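Long-range contacts in probable oxidoreductase (Pseudomonas aeruginosa, PDB 4B7X), which probably catalyses an NADP(H)-dependent oxidation or reduction, as a member of the medium-chain dehydrogenase/reductase family: residues V154-A159 with F222-G227; V178-G183 with G198-K203; A184-F189 with E327-L332. All coordinates share one frame; numbering follows the deposited sequence.

In the fold
All three contacts touch the bound NADP. Interactions 1 and 2 lie in one parallel six-stranded sheet of the Rossmann fold, ordered 198-201, 176-181, 152-155, 219-224, 242-246, 274-277. Their centres are about 10 Å apart, and strands 152-155 and 176-181 are direct neighbours. Along the chain, 178-183 and 198-203 fall inside the loop closed by 154-159 and 222-227. Interaction 3 starts on helix 184-194, which links the two strands of interaction 2. It reaches forward to 327-332, at the entry to strand 331-335 of the mixed sheet. Its centre is about 14 Å from that of interaction 1 and about 10 Å from that of interaction 2. The cofactor is thus held by distant parts of the chain.

Interaction 1: V154-A159 with F222-G227; sequences VISGAA and FFDNVG. With NAP (NADP nicotinamide-adenine-dinucleotide phosphate), chain T.
Strands 154-155 and 222-224 run parallel, with Val-154 beside Phe-222 and Ile-155 beside Phe-223. Phe-223 N donates to Val-154 O (2.9 Å), and Ser-156 N donates to Phe-223 O (3.0 Å). The Phe-222 ring turns toward the partner strand. Phe-222 CD1 is 3.8 Å from Val-154 CG1, and the ring edge meets Val-154 O. CE1 and CZ lie near Ser-156 CB. Asp-224 CA sits over one face of this ring. Beside Phe-223, it is CB that touches Ile-155 CG1, while the ring leads away.

Ser-156 and Asn-225 are joined twice. Ser-156 OG lies between the backbone N and the carbonyl carbon (chi1 70°). There it accepts a nearly straight bond from Asn-225 N (2.7 Å). Asn-225 ND2 donates to Ser-156 O (3.0 Å), which lies close to the amide plane. Asp-224 OD1 fixes the 224-227 turn. The Val-226 N bond forms an Asx turn, and the Gly-227 N bond extends it to an Asx motif. Asn-225 O receives a bond from NADP O3D (2.8 Å), and Val-226 CG1 packs on adenine C2A.

Strands 152-155 and 219-224 are the central neighbours of the 3-2-1-4-5-6 Rossmann sheet, where the chain crosses over. The cofactor binds at their C-terminal ends. Strand 176-181 flanks 152-155. Helix 228-235 packs on Phe-222, and helix 161-172 packs on Phe-223 through Val-162 and Ala-166.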
loop_
_atom_site.group_PDB
_atom_site.type_symbol
_atom_site.label_atom_id
_atom_site.label_comp_id
_atom_site.label_asym_id
_atom_site.label_seq_id
_atom_site.Cartn_x
_atom_site.Cartn_y
_atom_site.Cartn_z
ATOM N N VAL H 154 4.621 6.351 14.017
ATOM C CA VAL H 154 5.484 7.392 13.453
ATOM C C VAL H 154 4.704 8.338 12.519
ATOM O O VAL H 154 3.977 7.896 11.611
ATOM C CB VAL H 154 6.693 6.780 12.715
ATOM C CG1 VAL H 154 7.510 7.842 11.975
ATOM C CG2 VAL H 154 7.585 6.021 13.690
ATOM N N ILE H 155 4.870 9.639 12.738
ATOM C CA ILE H 155 4.185 10.661 11.947
ATOM C C ILE H 155 5.148 11.632 11.276
ATOM O O ILE H 155 5.929 12.308 11.958
ATOM C CB ILE H 155 3.222 11.456 12.822
ATOM C CG1 ILE H 155 2.217 10.504 13.456
ATOM C CG2 ILE H 155 2.490 12.504 11.999
ATOM C CD1 ILE H 155 1.741 10.954 14.807
ATOM N N SER H 156 5.100 11.694 9.943
ATOM C CA SER H 156 5.793 12.736 9.188
ATOM C C SER H 156 4.974 14.028 9.104
ATOM O O SER H 156 3.764 14.039 9.359
ATOM C CB SER H 156 6.176 12.249 7.796
ATOM O OG SER H 156 5.039 12.077 6.984
ATOM N N GLY H 157 5.641 15.121 8.736
ATOM C CA GLY H 157 5.059 16.470 8.816
ATOM C C GLY H 157 4.406 16.700 10.158
ATOM O O GLY H 157 3.325 17.291 10.238
ATOM N N ALA H 158 5.065 16.237 11.220
ATOM C CA ALA H 158 4.395 16.007 12.506
ATOM C C ALA H 158 3.994 17.251 13.283
ATOM O O ALA H 158 3.090 17.202 14.114
ATOM C CB ALA H 158 5.228 15.080 13.379
ATOM N N ALA H 159 4.658 18.365 13.025
ATOM C CA ALA H 159 4.295 19.614 13.696
ATOM C C ALA H 159 3.194 20.368 12.946
ATOM O O ALA H 159 2.660 21.362 13.451
ATOM C CB ALA H 159 5.527 20.497 13.894
ATOM N N PHE H 222 2.696 4.138 10.205
ATOM C CA PHE H 222 3.314 5.343 9.663
ATOM C C PHE H 222 2.275 6.218 8.974
ATOM O O PHE H 222 1.710 5.841 7.927
ATOM C CB PHE H 222 4.428 5.000 8.678
ATOM C CG PHE H 222 5.107 6.210 8.083
ATOM C CD1 PHE H 222 5.429 7.317 8.879
ATOM C CD2 PHE H 222 5.468 6.236 6.737
ATOM C CE1 PHE H 222 6.069 8.425 8.344
ATOM C CE2 PHE H 222 6.116 7.344 6.198
ATOM C CZ PHE H 222 6.419 8.437 7.000
ATOM N N PHE H 223 2.024 7.374 9.576
ATOM C CA PHE H 223 1.205 8.413 8.990
ATOM C C PHE H 223 2.087 9.280 8.083
ATOM O O PHE H 223 2.900 10.082 8.583
ATOM C CB PHE H 223 0.633 9.276 10.101
ATOM C CG PHE H 223 -0.579 10.064 9.701
ATOM C CD1 PHE H 223 -0.470 11.177 8.866
ATOM C CD2 PHE H 223 -1.833 9.727 10.206
ATOM C CE1 PHE H 223 -1.590 11.913 8.517
ATOM C CE2 PHE H 223 -2.952 10.468 9.866
ATOM C CZ PHE H 223 -2.832 11.557 9.015
ATOM N N ASP H 224 1.946 9.115 6.767
ATOM C CA ASP H 224 2.801 9.845 5.822
ATOM C C ASP H 224 2.127 11.093 5.258
ATOM O O ASP H 224 1.104 11.019 4.570
ATOM C CB ASP H 224 3.296 8.947 4.690
ATOM C CG ASP H 224 4.432 9.579 3.889
ATOM O OD1 ASP H 224 5.027 10.601 4.337
ATOM O OD2 ASP H 224 4.739 9.027 2.807
ATOM N N ASN H 225 2.725 12.236 5.568
ATOM C CA ASN H 225 2.276 13.535 5.077
ATOM C C ASN H 225 3.265 14.085 4.031
ATOM O O ASN H 225 2.990 15.092 3.378
ATOM C CB ASN H 225 2.149 14.517 6.249
ATOM C CG ASN H 225 0.852 14.343 7.032
ATOM O OD1 ASN H 225 -0.228 14.293 6.449
ATOM N ND2 ASN H 225 0.951 14.268 8.361
ATOM N N VAL H 226 4.398 13.401 3.863
ATOM C CA VAL H 226 5.579 14.002 3.213
ATOM C C VAL H 226 6.100 13.255 1.986
ATOM O O VAL H 226 6.489 13.878 0.991
ATOM C CB VAL H 226 6.739 14.205 4.234
ATOM C CG1 VAL H 226 8.020 14.646 3.533
ATOM C CG2 VAL H 226 6.345 15.230 5.288
ATOM N N GLY H 227 6.105 11.926 2.054
ATOM C CA GLY H 227 6.623 11.108 0.968
ATOM C C GLY H 227 8.133 11.256 0.858
ATOM O O GLY H 227 8.816 11.487 1.856
HETATM P PA NAP T . 1.253 21.332 7.345
HETATM O O1A NAP T . 0.578 22.051 8.610
HETATM O O2A NAP T . 1.826 20.018 7.733
HETATM O O5B NAP T . 2.306 22.312 6.667
HETATM C C5B NAP T . 3.202 21.749 5.698
HETATM C C4B NAP T . 4.443 21.141 6.376
HETATM O O4B NAP T . 5.055 20.223 5.450
HETATM C C3B NAP T . 5.519 22.220 6.590
HETATM O O3B NAP T . 5.326 22.867 7.870
HETATM C C2B NAP T . 6.804 21.407 6.595
HETATM O O2B NAP T . 7.027 20.970 7.918
HETATM C C1B NAP T . 6.469 20.142 5.809
HETATM N N9A NAP T . 7.256 20.067 4.579
HETATM C C8A NAP T . 7.121 20.850 3.500
HETATM N N7A NAP T . 7.998 20.467 2.567
HETATM C C5A NAP T . 8.680 19.435 3.058
HETATM C C6A NAP T . 9.699 18.643 2.563
HETATM N N6A NAP T . 10.175 18.861 1.346
HETATM N N1A NAP T . 10.197 17.656 3.324
HETATM C C2A NAP T . 9.720 17.431 4.541
HETATM N N3A NAP T . 8.742 18.165 5.054
HETATM C C4A NAP T . 8.209 19.174 4.332
HETATM O O3 NAP T . 0.096 21.105 6.247
HETATM P PN NAP T . -1.131 20.116 6.573
HETATM O O1N NAP T . -2.354 20.879 6.281
HETATM O O2N NAP T . -0.999 19.480 7.912
HETATM O O5D NAP T . -0.858 19.061 5.410
HETATM C C5D NAP T . -0.058 17.911 5.643
HETATM C C4D NAP T . -0.244 16.843 4.544
HETATM O O4D NAP T . -1.594 16.284 4.547
HETATM C C3D NAP T . -0.010 17.405 3.143
HETATM O O3D NAP T . 0.667 16.392 2.432
HETATM C C2D NAP T . -1.421 17.574 2.566
HETATM O O2D NAP T . -1.407 17.459 1.130
HETATM C C1D NAP T . -2.107 16.366 3.168
HETATM N N1N NAP T . -3.575 16.425 3.256
HETATM C C2N NAP T . -4.265 15.312 2.775
HETATM C C3N NAP T . -5.650 15.264 2.819
HETATM C C7N NAP T . -6.348 14.006 2.277
HETATM O O7N NAP T . -7.557 13.859 2.400
HETATM N N7N NAP T . -5.538 13.083 1.747
HETATM C C4N NAP T . -6.349 16.341 3.377
HETATM C C5N NAP T . -5.661 17.460 3.872
HETATM C C6N NAP T . -4.272 17.509 3.818
HETATM P P2B NAP T . 8.517 20.953 8.527
HETATM O O1X NAP T . 9.456 20.293 7.402
HETATM O O2X NAP T . 8.942 22.509 8.650
HETATM O O3X NAP T . 8.521 20.268 9.827
#

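Interaction 2: V178-G183 with G198-K203. With NAP (NADP nicotinamide-adenine-dinucleotide phosphate), chain T.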
loop_
_atom_site.group_PDB
_atom_site.type_symbol
_atom_site.label_atom_id
_atom_site.label_comp_id
_atom_site.label_asym_id
_atom_site.label_seq_id
_atom_site.Cartn_x
_atom_site.Cartn_y
_atom_site.Cartn_z
ATOM N N VAL H 178 6.109 8.957 17.759
ATOM C CA VAL H 178 7.365 9.543 17.322
ATOM C C VAL H 178 7.063 10.494 16.169
ATOM O O VAL H 178 6.472 10.075 15.170
ATOM C CB VAL H 178 8.346 8.440 16.853
ATOM C CG1 VAL H 178 9.596 9.042 16.230
ATOM C CG2 VAL H 178 8.719 7.520 18.010
ATOM N N GLY H 179 7.455 11.763 16.316
ATOM C CA GLY H 179 7.288 12.778 15.266
ATOM C C GLY H 179 8.549 13.047 14.461
ATOM O O GLY H 179 9.650 13.052 15.000
ATOM N N ILE H 180 8.391 13.238 13.155
ATOM C CA ILE H 180 9.481 13.648 12.287
ATOM C C ILE H 180 9.146 15.043 11.791
ATOM O O ILE H 180 8.136 15.251 11.107
ATOM C CB ILE H 180 9.682 12.684 11.108
ATOM C CG1 ILE H 180 10.045 11.281 11.629
ATOM C CG2 ILE H 180 10.752 13.219 10.156
ATOM C CD1 ILE H 180 10.029 10.193 10.570
ATOM N N ALA H 181 9.979 16.007 12.162
ATOM C CA ALA H 181 9.681 17.411 11.889
ATOM C C ALA H 181 10.939 18.212 11.584
ATOM O O ALA H 181 12.058 17.768 11.871
ATOM C CB ALA H 181 8.921 18.027 13.054
ATOM N N GLY H 182 10.742 19.394 11.011
ATOM C CA GLY H 182 11.847 20.232 10.568
ATOM C C GLY H 182 12.281 21.287 11.571
ATOM O O GLY H 182 11.532 22.236 11.865
ATOM N N GLY H 183 13.498 21.127 12.084
ATOM C CA GLY H 183 14.088 22.119 12.979
ATOM C C GLY H 183 13.862 21.833 14.446
ATOM O O GLY H 183 12.954 21.070 14.822
ATOM N N GLY H 198 8.633 11.126 21.391
ATOM C CA GLY H 198 9.926 11.398 20.775
ATOM C C GLY H 198 9.797 12.220 19.508
ATOM O O GLY H 198 8.696 12.375 18.958
ATOM N N ALA H 199 10.922 12.752 19.040
ATOM C CA ALA H 199 10.938 13.549 17.822
ATOM C C ALA H 199 12.227 13.324 17.079
ATOM O O ALA H 199 13.259 13.063 17.695
ATOM C CB ALA H 199 10.752 15.024 18.137
ATOM N N ILE H 200 12.166 13.389 15.754
ATOM C CA ILE H 200 13.360 13.297 14.914
ATOM C C ILE H 200 13.417 14.525 14.001
ATOM O O ILE H 200 12.492 14.784 13.229
ATOM C CB ILE H 200 13.407 11.988 14.081
ATOM C CG1 ILE H 200 13.377 10.743 14.981
ATOM C CG2 ILE H 200 14.636 11.951 13.180
ATOM C CD1 ILE H 200 13.093 9.454 14.230
ATOM N N ASP H 201 14.505 15.281 14.117
ATOM C CA ASP H 201 14.754 16.461 13.301
ATOM C C ASP H 201 15.443 16.054 12.001
ATOM O O ASP H 201 16.667 15.928 11.953
ATOM C CB ASP H 201 15.621 17.450 14.093
ATOM C CG ASP H 201 15.745 18.819 13.425
ATOM O OD1 ASP H 201 15.406 18.966 12.228
ATOM O OD2 ASP H 201 16.211 19.754 14.115
ATOM N N TYR H 202 14.654 15.862 10.941
ATOM C CA TYR H 202 15.194 15.403 9.657
ATOM C C TYR H 202 16.160 16.422 9.029
ATOM O O TYR H 202 16.960 16.077 8.154
ATOM C CB TYR H 202 14.066 15.029 8.682
ATOM C CG TYR H 202 13.359 16.215 8.038
ATOM C CD1 TYR H 202 13.844 16.783 6.853
ATOM C CD2 TYR H 202 12.206 16.762 8.604
ATOM C CE1 TYR H 202 13.210 17.865 6.259
ATOM C CE2 TYR H 202 11.562 17.843 8.015
ATOM C CZ TYR H 202 12.072 18.392 6.847
ATOM O OH TYR H 202 11.452 19.466 6.249
ATOM N N LYS H 203 16.078 17.674 9.470
ATOM C CA LYS H 203 16.951 18.721 8.936
ATOM C C LYS H 203 18.354 18.679 9.540
ATOM O O LYS H 203 19.320 19.057 8.882
ATOM C CB LYS H 203 16.321 20.108 9.116
ATOM C CG LYS H 203 15.356 20.518 8.005
ATOM C CD LYS H 203 14.506 21.706 8.438
ATOM C CE LYS H 203 13.407 22.038 7.432
ATOM N NZ LYS H 203 12.425 23.011 7.995
HETATM P PA NAP T . 1.253 21.332 7.345
HETATM O O1A NAP T . 0.578 22.051 8.610
HETATM O O2A NAP T . 1.826 20.018 7.733
HETATM O O5B NAP T . 2.306 22.312 6.667
HETATM C C5B NAP T . 3.202 21.749 5.698
HETATM C C4B NAP T . 4.443 21.141 6.376
HETATM O O4B NAP T . 5.055 20.223 5.450
HETATM C C3B NAP T . 5.519 22.220 6.590
HETATM O O3B NAP T . 5.326 22.867 7.870
HETATM C C2B NAP T . 6.804 21.407 6.595
HETATM O O2B NAP T . 7.027 20.970 7.918
HETATM C C1B NAP T . 6.469 20.142 5.809
HETATM N N9A NAP T . 7.256 20.067 4.579
HETATM C C8A NAP T . 7.121 20.850 3.500
HETATM N N7A NAP T . 7.998 20.467 2.567
HETATM C C5A NAP T . 8.680 19.435 3.058
HETATM C C6A NAP T . 9.699 18.643 2.563
HETATM N N6A NAP T . 10.175 18.861 1.346
HETATM N N1A NAP T . 10.197 17.656 3.324
HETATM C C2A NAP T . 9.720 17.431 4.541
HETATM N N3A NAP T . 8.742 18.165 5.054
HETATM C C4A NAP T . 8.209 19.174 4.332
HETATM O O3 NAP T . 0.096 21.105 6.247
HETATM P PN NAP T . -1.131 20.116 6.573
HETATM O O1N NAP T . -2.354 20.879 6.281
HETATM O O2N NAP T . -0.999 19.480 7.912
HETATM O O5D NAP T . -0.858 19.061 5.410
HETATM C C5D NAP T . -0.058 17.911 5.643
HETATM C C4D NAP T . -0.244 16.843 4.544
HETATM O O4D NAP T . -1.594 16.284 4.547
HETATM C C3D NAP T . -0.010 17.405 3.143
HETATM O O3D NAP T . 0.667 16.392 2.432
HETATM C C2D NAP T . -1.421 17.574 2.566
HETATM O O2D NAP T . -1.407 17.459 1.130
HETATM C C1D NAP T . -2.107 16.366 3.168
HETATM N N1N NAP T . -3.575 16.425 3.256
HETATM C C2N NAP T . -4.265 15.312 2.775
HETATM C C3N NAP T . -5.650 15.264 2.819
HETATM C C7N NAP T . -6.348 14.006 2.277
HETATM O O7N NAP T . -7.557 13.859 2.400
HETATM N N7N NAP T . -5.538 13.083 1.747
HETATM C C4N NAP T . -6.349 16.341 3.377
HETATM C C5N NAP T . -5.661 17.460 3.872
HETATM C C6N NAP T . -4.272 17.509 3.818
HETATM P P2B NAP T . 8.517 20.953 8.527
HETATM O O1X NAP T . 9.456 20.293 7.402
HETATM O O2X NAP T . 8.942 22.509 8.650
HETATM O O3X NAP T . 8.521 20.268 9.827
#
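Strand 178-181 pairs in parallel with strand 198-201, Val-178 beside Gly-198 and Ile-180 beside Ile-200. Gly-179 N donates to Gly-198 O, Ile-200 N to Gly-179 O, and Ala-181 N to Ile-200 O (3.0 Å). A weak bond from Tyr-202 N to Ala-181 O continues the ladder.

Apolar contacts lie on the face carrying Val-178, Ile-180 and Ile-200. Val-178 CG1 meets Ile-200 CD1 at 4.0 Å. Ile-180 CG2 reaches Tyr-202 CB at 4.1 Å, the two side chains crossing at about a right angle. Leu-207 and Leu-211 of helix 207-214 pack on this face.

Polar side-chain bonds close the strand ends. Asp-201 OD1 accepts from Gly-183 N (2.9 Å) and from Lys-203 N, which approach from opposite faces of the carboxylate. The Lys-203 N bond makes an Asx turn. The carboxylate therefore ties the N-cap residue of helix 184-194 to the turn after its own strand. OD2 bonds to Asn-204 ND2.

The phosphate on the adenosine ribose is met from both segments. Gly-182 N donates to O3X of NADP (2.7 Å). Tyr-202 has CG between its backbone N and carbonyl carbon (chi1 77°), and its ring runs past Ala-181 and Gly-182. Tyr-202 OH is modelled 2.4 Å from NADP O1X, doubtfully short for a hydrogen bond. Lys-203 NZ comes to 3.6 Å from NADP O2X.

Strand 176-181, helix 184-194 and strand 198-201 form a beta-alpha-beta unit of the Rossmann fold. Residues just after both strands, Gly-182 after the first and Tyr-202 and Lys-203 after the second, line the 2'-phosphate site, consistent with a preference for NADP(H).

Interaction 3: A184-F189 with E327-L332; sequences AEKCRF and ENFGKL. With NAP (NADP nicotinamide-adenine-dinucleotide phosphate), chain T.
Both rings of the pair Phe-189 and Phe-329 are turned with CG anti to the backbone N (chi1 180° and -175°), which helps bring them together. The edge of Phe-329 then points at the face of Phe-189 in a T-shaped pair. The ring centroids are 4.8 Å apart and the planes are at 74°. Phe-329 CZ comes nearest, 3.6 Å from Phe-189 CG, and lies over that ring toward its rim.

Lys-186 slides past Phe-329 in the opposite direction. Lys-186 CG is 4.0 Å from Phe-329 CD1, and the chain beyond CG is extended. This carries Lys-186 NZ to Asn-328 O, 3.0 Å away and nearly in line with the carbonyl. NZ also bonds to Gly-326 O. Lys-186 NZ donates to NADP O2X of the 2'-phosphate (2.6 Å), and its bond to O3B of the ribose is weak.

Asn-328 grips the same ribose from the second segment. Asn-328 OD1 accepts from NADP O3B (2.9 Å). Asn-328 ND2 donates to Gly-330 O (3.0 Å), close to the amide plane, and also to NADP O5B (3.3 Å). The bond to Gly-330 helps fix the rotation of the amide.

Lys-186 thus joins the Rossmann helix 184-194 to the 327-330 loop and to the cofactor at once. Two backbone carbonyls and a phosphate around NZ would probably favour its charged form. The lysine-phosphate pairing is consistent with recognition of NADP through its 2'-phosphate.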
loop_
_atom_site.group_PDB
_atom_site.type_symbol
_atom_site.label_atom_id
_atom_site.label_comp_id
_atom_site.label_asym_id
_atom_site.label_seq_id
_atom_site.Cartn_x
_atom_site.Cartn_y
_atom_site.Cartn_z
ATOM N N ALA H 184 14.699 22.458 15.272
ATOM C CA ALA H 184 14.710 22.242 16.716
ATOM C C ALA H 184 13.450 22.744 17.398
ATOM O O ALA H 184 12.982 22.135 18.359
ATOM C CB ALA H 184 15.936 22.895 17.335
ATOM N N GLU H 185 12.901 23.852 16.909
ATOM C CA GLU H 185 11.740 24.456 17.560
ATOM C C GLU H 185 10.500 23.570 17.412
ATOM O O GLU H 185 9.756 23.368 18.375
ATOM C CB GLU H 185 11.463 25.861 17.021
ATOM C CG GLU H 185 10.387 26.596 17.809
ATOM C CD GLU H 185 10.090 27.994 17.290
ATOM O OE1 GLU H 185 10.436 28.308 16.123
ATOM O OE2 GLU H 185 9.496 28.785 18.054
ATOM N N LYS H 186 10.295 23.036 16.209
ATOM C CA LYS H 186 9.149 22.165 15.955
ATOM C C LYS H 186 9.269 20.850 16.723
ATOM O O LYS H 186 8.303 20.403 17.352
ATOM C CB LYS H 186 8.962 21.929 14.455
ATOM C CG LYS H 186 8.271 23.085 13.748
ATOM C CD LYS H 186 8.254 22.897 12.236
ATOM C CE LYS H 186 7.239 23.823 11.581
ATOM N NZ LYS H 186 7.117 23.577 10.119
ATOM N N CYS H 187 10.460 20.253 16.697
ATOM C CA CYS H 187 10.706 19.000 17.417
ATOM C C CYS H 187 10.561 19.169 18.935
ATOM O O CYS H 187 10.043 18.282 19.624
ATOM C CB CYS H 187 12.060 18.412 17.034
ATOM S SG CYS H 187 12.112 17.761 15.344
ATOM N N ARG H 188 10.982 20.325 19.446
ATOM C CA ARG H 188 10.787 20.653 20.858
ATOM C C ARG H 188 9.298 20.799 21.177
ATOM O O ARG H 188 8.820 20.291 22.186
ATOM C CB ARG H 188 11.559 21.924 21.227
ATOM C CG ARG H 188 11.757 22.127 22.724
ATOM C CD ARG H 188 12.777 23.216 23.037
ATOM N NE ARG H 188 12.348 24.534 22.560
ATOM C CZ ARG H 188 12.861 25.165 21.503
ATOM N NH1 ARG H 188 13.842 24.618 20.794
ATOM N NH2 ARG H 188 12.391 26.356 21.156
ATOM N N PHE H 189 8.579 21.495 20.299
ATOM C CA PHE H 189 7.118 21.638 20.366
ATOM C C PHE H 189 6.395 20.281 20.494
ATOM O O PHE H 189 5.509 20.113 21.335
ATOM C CB PHE H 189 6.651 22.414 19.126
ATOM C CG PHE H 189 5.166 22.636 19.045
ATOM C CD1 PHE H 189 4.532 23.547 19.885
ATOM C CD2 PHE H 189 4.407 21.968 18.088
ATOM C CE1 PHE H 189 3.164 23.764 19.794
ATOM C CE2 PHE H 189 3.040 22.184 17.988
ATOM C CZ PHE H 189 2.418 23.081 18.843
ATOM N N GLU H 327 7.866 27.129 6.758
ATOM C CA GLU H 327 7.816 28.402 7.482
ATOM C C GLU H 327 6.575 28.563 8.364
ATOM O O GLU H 327 6.585 29.358 9.311
ATOM C CB GLU H 327 7.916 29.579 6.500
ATOM C CG GLU H 327 9.340 29.922 6.078
ATOM C CD GLU H 327 9.414 30.935 4.942
ATOM O OE1 GLU H 327 8.358 31.395 4.449
ATOM O OE2 GLU H 327 10.546 31.266 4.530
ATOM N N ASN H 328 5.506 27.828 8.046
ATOM C CA ASN H 328 4.322 27.806 8.900
ATOM C C ASN H 328 4.582 27.003 10.167
ATOM O O ASN H 328 5.262 25.980 10.136
ATOM C CB ASN H 328 3.080 27.282 8.159
ATOM C CG ASN H 328 3.148 25.790 7.856
ATOM O OD1 ASN H 328 3.981 25.338 7.061
ATOM N ND2 ASN H 328 2.264 25.017 8.486
ATOM N N PHE H 329 4.055 27.499 11.278
ATOM C CA PHE H 329 4.144 26.826 12.557
ATOM C C PHE H 329 2.733 26.721 13.105
ATOM O O PHE H 329 2.232 27.644 13.756
ATOM C CB PHE H 329 5.066 27.600 13.508
ATOM C CG PHE H 329 5.307 26.913 14.823
ATOM C CD1 PHE H 329 5.324 25.523 14.915
ATOM C CD2 PHE H 329 5.537 27.658 15.968
ATOM C CE1 PHE H 329 5.543 24.896 16.130
ATOM C CE2 PHE H 329 5.768 27.036 17.184
ATOM C CZ PHE H 329 5.768 25.653 17.265
ATOM N N GLY H 330 2.099 25.588 12.814
ATOM C CA GLY H 330 0.670 25.395 13.055
ATOM C C GLY H 330 -0.131 25.497 11.761
ATOM O O GLY H 330 0.428 25.767 10.686
ATOM N N LYS H 331 -1.443 25.273 11.863
ATOM C CA LYS H 331 -2.344 25.344 10.709
ATOM C C LYS H 331 -2.329 26.747 10.099
ATOM O O LYS H 331 -2.686 27.717 10.762
ATOM C CB LYS H 331 -3.776 24.938 11.111
ATOM C CG LYS H 331 -4.882 25.323 10.117
ATOM C CD LYS H 331 -4.737 24.605 8.782
ATOM C CE LYS H 331 -5.631 25.217 7.722
ATOM N NZ LYS H 331 -4.981 25.101 6.389
ATOM N N LEU H 332 -1.916 26.846 8.841
ATOM C CA LEU H 332 -1.833 28.144 8.179
ATOM C C LEU H 332 -3.211 28.689 7.805
ATOM O O LEU H 332 -3.961 28.066 7.048
ATOM C CB LEU H 332 -0.921 28.074 6.956
ATOM C CG LEU H 332 -0.467 29.391 6.316
ATOM C CD1 LEU H 332 0.083 30.387 7.334
ATOM C CD2 LEU H 332 0.565 29.098 5.236
HETATM P PA NAP T . 1.253 21.332 7.345
HETATM O O1A NAP T . 0.578 22.051 8.610
HETATM O O2A NAP T . 1.826 20.018 7.733
HETATM O O5B NAP T . 2.306 22.312 6.667
HETATM C C5B NAP T . 3.202 21.749 5.698
HETATM C C4B NAP T . 4.443 21.141 6.376
HETATM O O4B NAP T . 5.055 20.223 5.450
HETATM C C3B NAP T . 5.519 22.220 6.590
HETATM O O3B NAP T . 5.326 22.867 7.870
HETATM C C2B NAP T . 6.804 21.407 6.595
HETATM O O2B NAP T . 7.027 20.970 7.918
HETATM C C1B NAP T . 6.469 20.142 5.809
HETATM N N9A NAP T . 7.256 20.067 4.579
HETATM C C8A NAP T . 7.121 20.850 3.500
HETATM N N7A NAP T . 7.998 20.467 2.567
HETATM C C5A NAP T . 8.680 19.435 3.058
HETATM C C6A NAP T . 9.699 18.643 2.563
HETATM N N6A NAP T . 10.175 18.861 1.346
HETATM N N1A NAP T . 10.197 17.656 3.324
HETATM C C2A NAP T . 9.720 17.431 4.541
HETATM N N3A NAP T . 8.742 18.165 5.054
HETATM C C4A NAP T . 8.209 19.174 4.332
HETATM O O3 NAP T . 0.096 21.105 6.247
HETATM P PN NAP T . -1.131 20.116 6.573
HETATM O O1N NAP T . -2.354 20.879 6.281
HETATM O O2N NAP T . -0.999 19.480 7.912
HETATM O O5D NAP T . -0.858 19.061 5.410
HETATM C C5D NAP T . -0.058 17.911 5.643
HETATM C C4D NAP T . -0.244 16.843 4.544
HETATM O O4D NAP T . -1.594 16.284 4.547
HETATM C C3D NAP T . -0.010 17.405 3.143
HETATM O O3D NAP T . 0.667 16.392 2.432
HETATM C C2D NAP T . -1.421 17.574 2.566
HETATM O O2D NAP T . -1.407 17.459 1.130
HETATM C C1D NAP T . -2.107 16.366 3.168
HETATM N N1N NAP T . -3.575 16.425 3.256
HETATM C C2N NAP T . -4.265 15.312 2.775
HETATM C C3N NAP T . -5.650 15.264 2.819
HETATM C C7N NAP T . -6.348 14.006 2.277
HETATM O O7N NAP T . -7.557 13.859 2.400
HETATM N N7N NAP T . -5.538 13.083 1.747
HETATM C C4N NAP T . -6.349 16.341 3.377
HETATM C C5N NAP T . -5.661 17.460 3.872
HETATM C C6N NAP T . -4.272 17.509 3.818
HETATM P P2B NAP T . 8.517 20.953 8.527
HETATM O O1X NAP T . 9.456 20.293 7.402
HETATM O O2X NAP T . 8.942 22.509 8.650
HETATM O O3X NAP T . 8.521 20.268 9.827
#